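Local structure of nuclear hormone receptor FTZ-F1 (Drosophila melanogaster, 2XHS) at residues L50-L55 and F117-L122; L94-H98 and Y151-K155; E136-K140 and I205-I209; K145-D150 and Y187-Y192. The protein probably regulates transcription as an NR5A-type nuclear receptor, with a ligand-binding domain that binds a peptide of the segmentation protein Fushi tarazu. The contacts are given in a common frame with arbitrary orientation. Numbering follows the deposited sequence.

The four contacts tie together several helices and a strand of the nuclear receptor ligand-binding domain. Interaction 2, whose centre lies about 6 Å from that of the chain, joins helices 77-102 and 148-159. It touches the other three, whose centres lie about 18, 11 and 13 Å from its own for interactions 1, 3 and 4. Interaction 2 shares helix 148-159 with interaction 4. Interactions 1 and 4 are about 30 Å apart (centres), on opposite sides of the chain's centre. Along the sequence, interaction 1 closes before interactions 3 and 4 open, and interaction 4 is nested inside the loop closed by interaction 3. Interaction 2 crosses all three, so segments distant in sequence are brought together in one domain.

Interaction 1 of 4, residues L50-L55 and F117-L122; sequences LMCKVL and FNLMSL
Residues 50-55 form a regular turn of helix 47-67 (phi/psi near -63/-40). They face Phe-117 of strand 116-118 and residues 119-122, which have helical phi/psi, with turn bonds Ser-121 N to Asn-118 O (3.2 Å) and Leu-122 N to Leu-119 O (3.0 Å). The backbones are closest at Met-51 and Leu-122, with CA atoms 6.4 Å apart. Leu-50 CD1 lies 4.0 Å from Phe-117 CD1. Phe-117 is a t rotamer whose ring edge meets the helix, CZ lying 3.8 Å from Met-51 CA. Met-51, a selenomethionine (t, t, p), places CG 3.7 Å from Leu-122 CD2 and SE 3.9 Å from Ser-121 CB. Val-54 (t) sets CG1 3.6 Å from Leu-122 CD1, and Leu-55 (m, t) brings CD2 to 3.8 Å from Leu-122 CD2. No hydrogen bond crosses; this is apolar interior of the nuclear receptor ligand-binding domain, where the residues after a hairpin strand pack on helix 47-67. Helix 24-39 packs on Leu-50, Leu-220 of helix 198-224 on Met-51 and Leu-55, and helix 77-102 on Leu-55 through Leu-92 and on Leu-122 through His-96, while Phe-117 pairs with Thr-109 in the two-stranded sheet.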
loop_
_atom_site.group_PDB
_atom_site.type_symbol
_atom_site.label_atom_id
_atom_site.label_comp_id
_atom_site.label_asym_id
_atom_site.label_seq_id
_atom_site.Cartn_x
_atom_site.Cartn_y
_atom_site.Cartn_z
ATOM N N LEU A 50 -11.135 -14.487 4.672
ATOM C CA LEU A 50 -9.704 -14.667 4.662
ATOM C C LEU A 50 -9.008 -13.496 4.049
ATOM O O LEU A 50 -8.030 -13.021 4.543
ATOM C CB LEU A 50 -9.375 -15.900 3.867
ATOM C CG LEU A 50 -8.340 -16.883 4.381
ATOM C CD1 LEU A 50 -7.896 -17.742 3.273
ATOM C CD2 LEU A 50 -7.189 -16.195 4.970
HETATM N N MSE A 51 -9.560 -12.999 2.976
HETATM C CA MSE A 51 -8.961 -11.906 2.300
HETATM C C MSE A 51 -8.899 -10.768 3.249
HETATM O O MSE A 51 -7.957 -10.047 3.271
HETATM C CB MSE A 51 -9.805 -11.526 1.112
HETATM C CG MSE A 51 -9.191 -10.499 0.267
HETATM SE SE MSE A 51 -10.447 -9.711 -0.770
HETATM C CE MSE A 51 -11.164 -8.557 0.489
ATOM N N CYS A 52 -9.940 -10.610 4.030
ATOM C CA CYS A 52 -10.032 -9.575 5.028
ATOM C C CYS A 52 -9.018 -9.750 6.100
ATOM O O CYS A 52 -8.561 -8.797 6.670
ATOM C CB CYS A 52 -11.409 -9.512 5.627
ATOM S SG CYS A 52 -12.585 -8.712 4.646
ATOM N N LYS A 53 -8.714 -10.987 6.420
ATOM C CA LYS A 53 -7.728 -11.274 7.413
ATOM C C LYS A 53 -6.388 -10.815 6.975
ATOM O O LYS A 53 -5.608 -10.333 7.744
ATOM C CB LYS A 53 -7.714 -12.752 7.700
ATOM C CG LYS A 53 -8.361 -13.073 8.990
ATOM C CD LYS A 53 -8.247 -14.494 9.343
ATOM C CE LYS A 53 -9.521 -15.206 9.081
ATOM N NZ LYS A 53 -9.569 -16.454 9.841
ATOM N N VAL A 54 -6.108 -11.029 5.711
ATOM C CA VAL A 54 -4.863 -10.631 5.130
ATOM C C VAL A 54 -4.754 -9.153 5.144
ATOM O O VAL A 54 -3.765 -8.617 5.536
ATOM C CB VAL A 54 -4.807 -11.076 3.700
ATOM C CG1 VAL A 54 -3.580 -10.607 3.071
ATOM C CG2 VAL A 54 -4.838 -12.525 3.639
ATOM N N LEU A 55 -5.804 -8.491 4.729
ATOM C CA LEU A 55 -5.846 -7.063 4.691
ATOM C C LEU A 55 -5.705 -6.491 6.053
ATOM O O LEU A 55 -5.076 -5.502 6.247
ATOM C CB LEU A 55 -7.160 -6.618 4.119
ATOM C CG LEU A 55 -7.425 -6.919 2.673
ATOM C CD1 LEU A 55 -8.806 -6.574 2.384
ATOM C CD2 LEU A 55 -6.537 -6.126 1.839
ATOM N N PHE A 117 -7.087 -19.403 -3.387
ATOM C CA PHE A 117 -7.201 -18.033 -2.947
ATOM C C PHE A 117 -6.833 -17.074 -4.035
ATOM O O PHE A 117 -5.789 -17.174 -4.595
ATOM C CB PHE A 117 -6.306 -17.769 -1.751
ATOM C CG PHE A 117 -6.501 -16.420 -1.148
ATOM C CD1 PHE A 117 -7.599 -16.147 -0.384
ATOM C CD2 PHE A 117 -5.603 -15.419 -1.355
ATOM C CE1 PHE A 117 -7.770 -14.939 0.145
ATOM C CE2 PHE A 117 -5.796 -14.224 -0.833
ATOM C CZ PHE A 117 -6.869 -13.985 -0.080
ATOM N N ASN A 118 -7.697 -16.117 -4.310
ATOM C CA ASN A 118 -7.435 -15.144 -5.322
ATOM C C ASN A 118 -6.638 -14.054 -4.724
ATOM O O ASN A 118 -7.153 -13.203 -4.084
ATOM C CB ASN A 118 -8.741 -14.568 -5.786
ATOM C CG ASN A 118 -8.596 -13.682 -6.950
ATOM O OD1 ASN A 118 -7.872 -13.973 -7.854
ATOM N ND2 ASN A 118 -9.282 -12.590 -6.939
ATOM N N LEU A 119 -5.345 -14.117 -4.939
ATOM C CA LEU A 119 -4.383 -13.159 -4.456
ATOM C C LEU A 119 -4.625 -11.824 -5.068
ATOM O O LEU A 119 -4.425 -10.816 -4.475
ATOM C CB LEU A 119 -2.986 -13.623 -4.790
ATOM C CG LEU A 119 -2.481 -14.813 -4.015
ATOM C CD1 LEU A 119 -1.375 -15.445 -4.745
ATOM C CD2 LEU A 119 -1.986 -14.322 -2.726
HETATM N N MSE A 120 -5.079 -11.865 -6.291
HETATM C CA MSE A 120 -5.344 -10.727 -7.109
HETATM C C MSE A 120 -6.406 -9.873 -6.485
HETATM O O MSE A 120 -6.423 -8.693 -6.659
HETATM C CB MSE A 120 -5.778 -11.240 -8.467
HETATM C CG MSE A 120 -6.050 -10.225 -9.519
HETATM SE SE MSE A 120 -4.614 -9.138 -9.904
HETATM C CE MSE A 120 -5.477 -8.070 -11.160
ATOM N N SER A 121 -7.284 -10.504 -5.740
ATOM C CA SER A 121 -8.359 -9.851 -5.019
ATOM C C SER A 121 -7.824 -8.902 -4.022
ATOM O O SER A 121 -8.328 -7.843 -3.840
ATOM C CB SER A 121 -9.133 -10.875 -4.252
ATOM O OG SER A 121 -10.141 -11.399 -5.056
ATOM N N LEU A 122 -6.739 -9.287 -3.412
ATOM C CA LEU A 122 -6.158 -8.540 -2.364
ATOM C C LEU A 122 -5.851 -7.193 -2.869
ATOM O O LEU A 122 -5.835 -6.264 -2.134
ATOM C CB LEU A 122 -4.871 -9.192 -1.973
ATOM C CG LEU A 122 -5.086 -10.197 -0.892
ATOM C CD1 LEU A 122 -3.796 -10.793 -0.554
ATOM C CD2 LEU A 122 -5.658 -9.477 0.264
#

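Interaction 2 of 4, residues L94-H98 and Y151-K155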
loop_
_atom_site.group_PDB
_atom_site.type_symbol
_atom_site.label_atom_id
_atom_site.label_comp_id
_atom_site.label_asym_id
_atom_site.label_seq_id
_atom_site.Cartn_x
_atom_site.Cartn_y
_atom_site.Cartn_z
ATOM N N LEU A 94 -1.088 0.132 -4.365
ATOM C CA LEU A 94 0.249 0.362 -4.798
ATOM C C LEU A 94 1.153 -0.725 -4.310
ATOM O O LEU A 94 1.979 -1.203 -5.014
ATOM C CB LEU A 94 0.709 1.678 -4.242
ATOM C CG LEU A 94 2.112 2.103 -4.611
ATOM C CD1 LEU A 94 2.122 2.701 -5.928
ATOM C CD2 LEU A 94 2.552 3.075 -3.624
ATOM N N ASP A 95 0.987 -1.129 -3.083
ATOM C CA ASP A 95 1.813 -2.159 -2.565
ATOM C C ASP A 95 1.557 -3.357 -3.382
ATOM O O ASP A 95 2.423 -4.116 -3.639
ATOM C CB ASP A 95 1.415 -2.503 -1.161
ATOM C CG ASP A 95 1.947 -1.577 -0.167
ATOM O OD1 ASP A 95 2.832 -0.810 -0.470
ATOM O OD2 ASP A 95 1.524 -1.669 0.957
ATOM N N HIS A 96 0.321 -3.590 -3.722
ATOM C CA HIS A 96 0.012 -4.718 -4.558
ATOM C C HIS A 96 0.546 -4.500 -5.928
ATOM O O HIS A 96 0.963 -5.382 -6.584
ATOM C CB HIS A 96 -1.465 -5.036 -4.565
ATOM C CG HIS A 96 -1.747 -6.495 -4.701
ATOM N ND1 HIS A 96 -2.030 -7.093 -5.906
ATOM C CD2 HIS A 96 -1.741 -7.485 -3.788
ATOM C CE1 HIS A 96 -2.206 -8.381 -5.727
ATOM N NE2 HIS A 96 -2.042 -8.643 -4.449
ATOM N N LEU A 97 0.515 -3.283 -6.373
ATOM C CA LEU A 97 1.030 -3.016 -7.666
ATOM C C LEU A 97 2.472 -3.353 -7.635
ATOM O O LEU A 97 3.000 -3.867 -8.561
ATOM C CB LEU A 97 0.816 -1.573 -8.012
ATOM C CG LEU A 97 -0.433 -1.432 -8.834
ATOM C CD1 LEU A 97 -0.773 -0.037 -8.922
ATOM C CD2 LEU A 97 -0.155 -1.946 -10.166
ATOM N N HIS A 98 3.123 -3.052 -6.548
ATOM C CA HIS A 98 4.525 -3.328 -6.430
ATOM C C HIS A 98 4.901 -4.784 -6.472
ATOM O O HIS A 98 5.828 -5.161 -7.099
ATOM C CB HIS A 98 4.943 -2.743 -5.119
ATOM C CG HIS A 98 6.267 -3.195 -4.623
ATOM N ND1 HIS A 98 6.431 -3.793 -3.406
ATOM C CD2 HIS A 98 7.496 -3.066 -5.145
ATOM C CE1 HIS A 98 7.700 -4.053 -3.213
ATOM N NE2 HIS A 98 8.366 -3.623 -4.257
ATOM N N TYR A 151 8.588 3.369 -6.206
ATOM C CA TYR A 151 7.534 2.861 -5.375
ATOM C C TYR A 151 7.543 3.392 -3.968
ATOM O O TYR A 151 6.526 3.620 -3.412
ATOM C CB TYR A 151 7.575 1.342 -5.406
ATOM C CG TYR A 151 7.021 0.643 -4.204
ATOM C CD1 TYR A 151 5.681 0.525 -4.011
ATOM C CD2 TYR A 151 7.843 0.088 -3.275
ATOM C CE1 TYR A 151 5.188 -0.091 -2.943
ATOM C CE2 TYR A 151 7.344 -0.521 -2.198
ATOM C CZ TYR A 151 6.015 -0.616 -2.044
ATOM O OH TYR A 151 5.500 -1.243 -0.969
ATOM N N VAL A 152 8.692 3.538 -3.364
ATOM C CA VAL A 152 8.754 4.097 -2.043
ATOM C C VAL A 152 8.412 5.554 -1.950
ATOM O O VAL A 152 7.839 5.989 -1.011
ATOM C CB VAL A 152 10.068 3.807 -1.348
ATOM C CG1 VAL A 152 10.136 2.394 -1.027
ATOM C CG2 VAL A 152 11.173 4.116 -2.226
ATOM N N CYS A 153 8.866 6.318 -2.936
ATOM C CA CYS A 153 8.612 7.751 -2.972
ATOM C C CYS A 153 7.118 7.991 -3.100
ATOM O O CYS A 153 6.560 8.901 -2.487
ATOM C CB CYS A 153 9.355 8.401 -4.140
ATOM S SG CYS A 153 11.150 8.200 -4.088
HETATM N N MSE A 154 6.484 7.158 -3.915
HETATM C CA MSE A 154 5.087 7.263 -4.184
HETATM C C MSE A 154 4.257 6.952 -2.996
HETATM O O MSE A 154 3.186 7.441 -2.867
HETATM C CB MSE A 154 4.712 6.408 -5.353
HETATM C CG MSE A 154 4.890 7.122 -6.605
HETATM SE SE MSE A 154 4.417 6.055 -7.997
HETATM C CE MSE A 154 6.010 5.242 -8.226
ATOM N N LYS A 155 4.757 6.100 -2.140
ATOM C CA LYS A 155 4.086 5.753 -0.922
ATOM C C LYS A 155 4.004 6.912 0.028
ATOM O O LYS A 155 3.003 7.170 0.615
ATOM C CB LYS A 155 4.828 4.611 -0.283
ATOM C CG LYS A 155 3.968 3.436 -0.050
ATOM C CD LYS A 155 4.564 2.474 0.866
ATOM C CE LYS A 155 3.467 1.763 1.566
ATOM N NZ LYS A 155 3.990 0.757 2.478
#
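Asp-95 OD1 is the polar focus of this nearly antiparallel helix pair, whose axes run at 176° and approach to 10.7 Å. Tyr-151 OH donates to Asp-95 OD1 at 2.7 Å, and the same oxygen forms a longer salt bridge with Lys-155 NZ at 3.5 Å. The lysine also makes a cation-pi contact with Trp-65 of helix 47-67, so its charge has two partners. Within the first helix, His-98 N is satisfied by Leu-94 O at 2.7 Å; Lys-155 N makes only weak backbone bonds within the second. Further along, the His-98 and Tyr-151 rings stack face to face, centroids 3.8 Å apart and planes at 7°, and His-98 CB adds a CH-pi contact to the tyrosine face. Leu-94 packs at the ring edge, its CG 3.9 Å from Tyr-151 CD1, and its CD2 lies 3.9 Å from Lys-155 CG. Tyr-151 thus joins the helices through both its ring and its hydroxyl, and the carboxylate of Asp-95 gives the largely buried Lys-155 a counter-charge in the helical core of the domain.

Interaction 3 of 4, residues E136-K140 and I205-I209; sequences ELQNK and ILPEI
A salt bridge joins the two helices: Lys-140 NZ donates to Glu-208 OE2 at 3.0 Å and, weakly, to Glu-208 OE1 at 3.2 Å. Both residues aim their CA-to-CB bonds across the gap; Lys-140 is extended (chi2 to chi4 all t) and Glu-208 is m, t. Inward from the charges, Lys-140 CD rests 3.9 Å from Ile-205 CD1. Leu-137 (m, t) then fills the interface, with CD2 4.1 Å from Ile-205 CG2 and 3.6 Å from Glu-208 OE1, and CD1 4.1 Å from Ile-209 CG1. Segments 136-140 and 205-209 form a nearly antiparallel helix packing within the mostly helical ligand-binding domain, crossing at -163° with axes 11.2 Å apart at closest approach; Leu-137 and Ile-205 have the nearest CA atoms, at 7.4 Å. The second helix is kinked at Pro-207, which lacks an amide hydrogen. Helix 135-143 lies against long helix 198-224, while helix 77-102 backs both, through Leu-97, Ile-101 and Arg-100 at Gln-138 and through Asp-90 and Leu-94 at Ile-209.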
loop_
_atom_site.group_PDB
_atom_site.type_symbol
_atom_site.label_atom_id
_atom_site.label_comp_id
_atom_site.label_asym_id
_atom_site.label_seq_id
_atom_site.Cartn_x
_atom_site.Cartn_y
_atom_site.Cartn_z
ATOM N N GLU A 136 -4.526 -1.891 -16.314
ATOM C CA GLU A 136 -4.169 -0.795 -17.132
ATOM C C GLU A 136 -3.096 -0.040 -16.431
ATOM O O GLU A 136 -2.192 0.425 -17.040
ATOM C CB GLU A 136 -5.379 0.070 -17.338
ATOM C CG GLU A 136 -5.334 0.839 -18.599
ATOM C CD GLU A 136 -6.422 1.835 -18.671
ATOM O OE1 GLU A 136 -7.577 1.453 -18.442
ATOM O OE2 GLU A 136 -6.126 2.996 -18.976
ATOM N N LEU A 137 -3.224 0.119 -15.133
ATOM C CA LEU A 137 -2.219 0.799 -14.351
ATOM C C LEU A 137 -0.924 0.062 -14.315
ATOM O O LEU A 137 0.111 0.634 -14.446
ATOM C CB LEU A 137 -2.724 1.028 -12.940
ATOM C CG LEU A 137 -3.965 1.881 -12.760
ATOM C CD1 LEU A 137 -4.241 1.989 -11.329
ATOM C CD2 LEU A 137 -3.763 3.230 -13.305
ATOM N N GLN A 138 -0.987 -1.237 -14.153
ATOM C CA GLN A 138 0.219 -2.014 -14.082
ATOM C C GLN A 138 0.985 -1.855 -15.340
ATOM O O GLN A 138 2.168 -1.776 -15.313
ATOM C CB GLN A 138 -0.080 -3.485 -13.898
ATOM C CG GLN A 138 1.146 -4.273 -13.557
ATOM C CD GLN A 138 0.921 -5.722 -13.395
ATOM O OE1 GLN A 138 0.242 -6.144 -12.508
ATOM N NE2 GLN A 138 1.528 -6.495 -14.230
ATOM N N ASN A 139 0.308 -1.845 -16.465
ATOM C CA ASN A 139 0.960 -1.616 -17.727
ATOM C C ASN A 139 1.560 -0.243 -17.858
ATOM O O ASN A 139 2.620 -0.080 -18.391
ATOM C CB ASN A 139 -0.019 -1.828 -18.851
ATOM C CG ASN A 139 -0.174 -3.257 -19.209
ATOM O OD1 ASN A 139 0.784 -4.005 -19.220
ATOM N ND2 ASN A 139 -1.378 -3.647 -19.545
ATOM N N LYS A 140 0.851 0.766 -17.406
ATOM C CA LYS A 140 1.343 2.106 -17.525
ATOM C C LYS A 140 2.592 2.223 -16.742
ATOM O O LYS A 140 3.525 2.830 -17.166
ATOM C CB LYS A 140 0.328 3.070 -16.961
ATOM C CG LYS A 140 -0.626 3.660 -17.937
ATOM C CD LYS A 140 -1.659 4.433 -17.225
ATOM C CE LYS A 140 -2.380 5.348 -18.114
ATOM N NZ LYS A 140 -3.616 5.755 -17.476
ATOM N N ILE A 205 -0.431 8.802 -11.955
ATOM C CA ILE A 205 -1.046 7.569 -11.541
ATOM C C ILE A 205 -1.722 7.646 -10.205
ATOM O O ILE A 205 -2.689 6.995 -9.955
ATOM C CB ILE A 205 -0.048 6.463 -11.553
ATOM C CG1 ILE A 205 0.586 6.392 -12.902
ATOM C CG2 ILE A 205 -0.720 5.192 -11.454
ATOM C CD1 ILE A 205 -0.102 5.451 -13.767
ATOM N N LEU A 206 -1.218 8.468 -9.335
ATOM C CA LEU A 206 -1.722 8.441 -8.004
ATOM C C LEU A 206 -3.188 8.711 -7.948
ATOM O O LEU A 206 -3.887 8.114 -7.190
ATOM C CB LEU A 206 -0.959 9.432 -7.158
ATOM C CG LEU A 206 0.475 9.001 -6.928
ATOM C CD1 LEU A 206 1.166 9.961 -6.097
ATOM C CD2 LEU A 206 0.492 7.728 -6.252
ATOM N N PRO A 207 -3.651 9.627 -8.750
ATOM C CA PRO A 207 -5.042 9.970 -8.801
ATOM C C PRO A 207 -5.852 8.816 -9.277
ATOM O O PRO A 207 -6.940 8.627 -8.813
ATOM C CB PRO A 207 -5.062 11.062 -9.835
ATOM C CG PRO A 207 -3.715 11.432 -10.065
ATOM C CD PRO A 207 -2.829 10.734 -9.193
ATOM N N GLU A 208 -5.334 8.097 -10.245
ATOM C CA GLU A 208 -5.990 6.960 -10.800
ATOM C C GLU A 208 -6.106 5.869 -9.811
ATOM O O GLU A 208 -7.097 5.218 -9.723
ATOM C CB GLU A 208 -5.195 6.461 -11.973
ATOM C CG GLU A 208 -4.868 7.510 -12.969
ATOM C CD GLU A 208 -4.566 6.945 -14.307
ATOM O OE1 GLU A 208 -5.343 6.131 -14.773
ATOM O OE2 GLU A 208 -3.574 7.338 -14.903
ATOM N N ILE A 209 -5.047 5.656 -9.073
ATOM C CA ILE A 209 -5.022 4.635 -8.074
ATOM C C ILE A 209 -6.044 4.926 -7.048
ATOM O O ILE A 209 -6.659 4.045 -6.547
ATOM C CB ILE A 209 -3.757 4.661 -7.329
ATOM C CG1 ILE A 209 -2.686 3.957 -8.095
ATOM C CG2 ILE A 209 -3.941 3.993 -6.043
ATOM C CD1 ILE A 209 -1.449 3.916 -7.374
#

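Interaction 4 of 4, residues K145-D150 and Y187-Y192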
loop_
_atom_site.group_PDB
_atom_site.type_symbol
_atom_site.label_atom_id
_atom_site.label_comp_id
_atom_site.label_asym_id
_atom_site.label_seq_id
_atom_site.Cartn_x
_atom_site.Cartn_y
_atom_site.Cartn_z
ATOM N N LYS A 145 8.999 1.995 -16.420
ATOM C CA LYS A 145 10.077 1.420 -15.677
ATOM C C LYS A 145 9.954 1.609 -14.197
ATOM O O LYS A 145 10.914 1.842 -13.532
ATOM C CB LYS A 145 11.362 2.016 -16.148
ATOM C CG LYS A 145 11.478 2.078 -17.618
ATOM C CD LYS A 145 12.025 0.806 -18.148
ATOM C CE LYS A 145 12.212 0.824 -19.640
ATOM N NZ LYS A 145 13.557 1.263 -20.025
ATOM N N PHE A 146 8.770 1.403 -13.673
ATOM C CA PHE A 146 8.498 1.576 -12.272
ATOM C C PHE A 146 9.472 0.740 -11.508
ATOM O O PHE A 146 9.572 -0.427 -11.733
ATOM C CB PHE A 146 7.101 1.013 -12.064
ATOM C CG PHE A 146 6.568 1.133 -10.679
ATOM C CD1 PHE A 146 6.625 2.298 -10.004
ATOM C CD2 PHE A 146 5.958 0.074 -10.087
ATOM C CE1 PHE A 146 6.118 2.382 -8.776
ATOM C CE2 PHE A 146 5.459 0.173 -8.869
ATOM C CZ PHE A 146 5.544 1.314 -8.211
ATOM N N ASP A 147 10.189 1.330 -10.580
ATOM C CA ASP A 147 11.191 0.593 -9.858
ATOM C C ASP A 147 11.001 0.681 -8.379
ATOM O O ASP A 147 10.110 1.308 -7.925
ATOM C CB ASP A 147 12.592 1.003 -10.270
ATOM C CG ASP A 147 13.082 2.137 -9.522
ATOM O OD1 ASP A 147 12.387 2.499 -8.602
ATOM O OD2 ASP A 147 14.146 2.655 -9.816
HETATM N N MSE A 148 11.848 0.018 -7.628
HETATM C CA MSE A 148 11.715 -0.009 -6.201
HETATM C C MSE A 148 11.833 1.380 -5.655
HETATM O O MSE A 148 11.201 1.731 -4.716
HETATM C CB MSE A 148 12.785 -0.897 -5.609
HETATM C CG MSE A 148 12.918 -0.879 -4.102
HETATM SE SE MSE A 148 11.653 -1.851 -3.135
HETATM C CE MSE A 148 12.702 -2.634 -1.878
ATOM N N GLY A 149 12.670 2.181 -6.252
ATOM C CA GLY A 149 12.823 3.539 -5.817
ATOM C C GLY A 149 11.616 4.400 -6.007
ATOM O O GLY A 149 11.280 5.178 -5.176
ATOM N N ASP A 150 10.979 4.248 -7.140
ATOM C CA ASP A 150 9.801 4.977 -7.449
ATOM C C ASP A 150 8.715 4.638 -6.498
ATOM O O ASP A 150 8.001 5.474 -6.059
ATOM C CB ASP A 150 9.323 4.576 -8.821
ATOM C CG ASP A 150 10.250 4.958 -9.883
ATOM O OD1 ASP A 150 10.765 6.049 -9.821
ATOM O OD2 ASP A 150 10.447 4.199 -10.807
ATOM N N TYR A 187 15.549 11.507 -8.956
ATOM C CA TYR A 187 15.865 10.144 -9.229
ATOM C C TYR A 187 15.523 9.845 -10.649
ATOM O O TYR A 187 16.276 9.233 -11.354
ATOM C CB TYR A 187 15.115 9.253 -8.243
ATOM C CG TYR A 187 15.347 7.783 -8.397
ATOM C CD1 TYR A 187 16.585 7.232 -8.250
ATOM C CD2 TYR A 187 14.321 6.949 -8.689
ATOM C CE1 TYR A 187 16.777 5.894 -8.406
ATOM C CE2 TYR A 187 14.515 5.637 -8.845
ATOM C CZ TYR A 187 15.741 5.107 -8.704
ATOM O OH TYR A 187 15.916 3.771 -8.871
ATOM N N THR A 188 14.379 10.297 -11.091
ATOM C CA THR A 188 13.990 9.998 -12.434
ATOM C C THR A 188 14.939 10.597 -13.390
ATOM O O THR A 188 15.281 9.994 -14.362
ATOM C CB THR A 188 12.702 10.643 -12.759
ATOM O OG1 THR A 188 12.868 12.033 -12.578
ATOM C CG2 THR A 188 11.694 10.211 -11.838
ATOM N N LEU A 189 15.314 11.832 -13.150
ATOM C CA LEU A 189 16.198 12.512 -14.063
ATOM C C LEU A 189 17.584 11.941 -14.181
ATOM O O LEU A 189 18.088 11.804 -15.254
ATOM C CB LEU A 189 16.282 13.969 -13.668
ATOM C CG LEU A 189 14.984 14.667 -13.975
ATOM C CD1 LEU A 189 15.024 16.102 -13.636
ATOM C CD2 LEU A 189 14.753 14.504 -15.401
ATOM N N THR A 190 18.222 11.699 -13.058
ATOM C CA THR A 190 19.512 11.082 -13.031
ATOM C C THR A 190 19.563 9.641 -13.450
ATOM O O THR A 190 20.453 9.226 -14.152
ATOM C CB THR A 190 20.045 11.134 -11.667
ATOM O OG1 THR A 190 19.747 12.399 -11.122
ATOM C CG2 THR A 190 21.486 11.000 -11.698
ATOM N N CYS A 191 18.638 8.852 -12.944
ATOM C CA CYS A 191 18.662 7.432 -13.195
ATOM C C CYS A 191 17.815 6.918 -14.325
ATOM O O CYS A 191 18.038 5.841 -14.779
ATOM C CB CYS A 191 18.371 6.679 -11.913
ATOM S SG CYS A 191 19.501 7.020 -10.623
ATOM N N TYR A 192 16.834 7.665 -14.781
ATOM C CA TYR A 192 16.078 7.220 -15.927
ATOM C C TYR A 192 15.889 8.314 -16.938
ATOM O O TYR A 192 14.790 8.689 -17.219
ATOM C CB TYR A 192 14.713 6.737 -15.504
ATOM C CG TYR A 192 14.725 5.507 -14.664
ATOM C CD1 TYR A 192 14.694 4.269 -15.226
ATOM C CD2 TYR A 192 14.728 5.588 -13.306
ATOM C CE1 TYR A 192 14.690 3.178 -14.469
ATOM C CE2 TYR A 192 14.738 4.501 -12.559
ATOM C CZ TYR A 192 14.716 3.303 -13.142
ATOM O OH TYR A 192 14.707 2.208 -12.365
#
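Tyr-187, in the last turns of helix 170-191, points its ring into the start of helix 148-159. Its CE2 is 4.1 Å from Gly-149 CA, where a beta carbon would collide with the ring, and its CD2 edge is 3.8 Å from Asp-150 OD1. Tyr-187 OH is hydrogen-bonded to Glu-6 N of the N-terminal region. The start of the facing helix is a capping box: N-cap Asp-147 accepts from Asp-150 N through OD1 at 2.7 Å, and Asp-150 OD2 accepts from Asp-147 N at 2.9 Å while forming a salt bridge with Lys-198. Just before it, Lys-145 ends helix 135-143 in a Schellman motif with positive phi. At Cys-191 the second helix finishes, its N bonded to Tyr-187 O at 2.9 Å. Tyr-192, the first residue beyond it, donates its OH to Asp-147 OD2 at 2.6 Å, though both carboxylate oxygens of Asp-147 are less surely placed. Its ring, which also meets Lys-198 in a cation-pi contact, packs CE1 3.9 Å from Lys-145 CB.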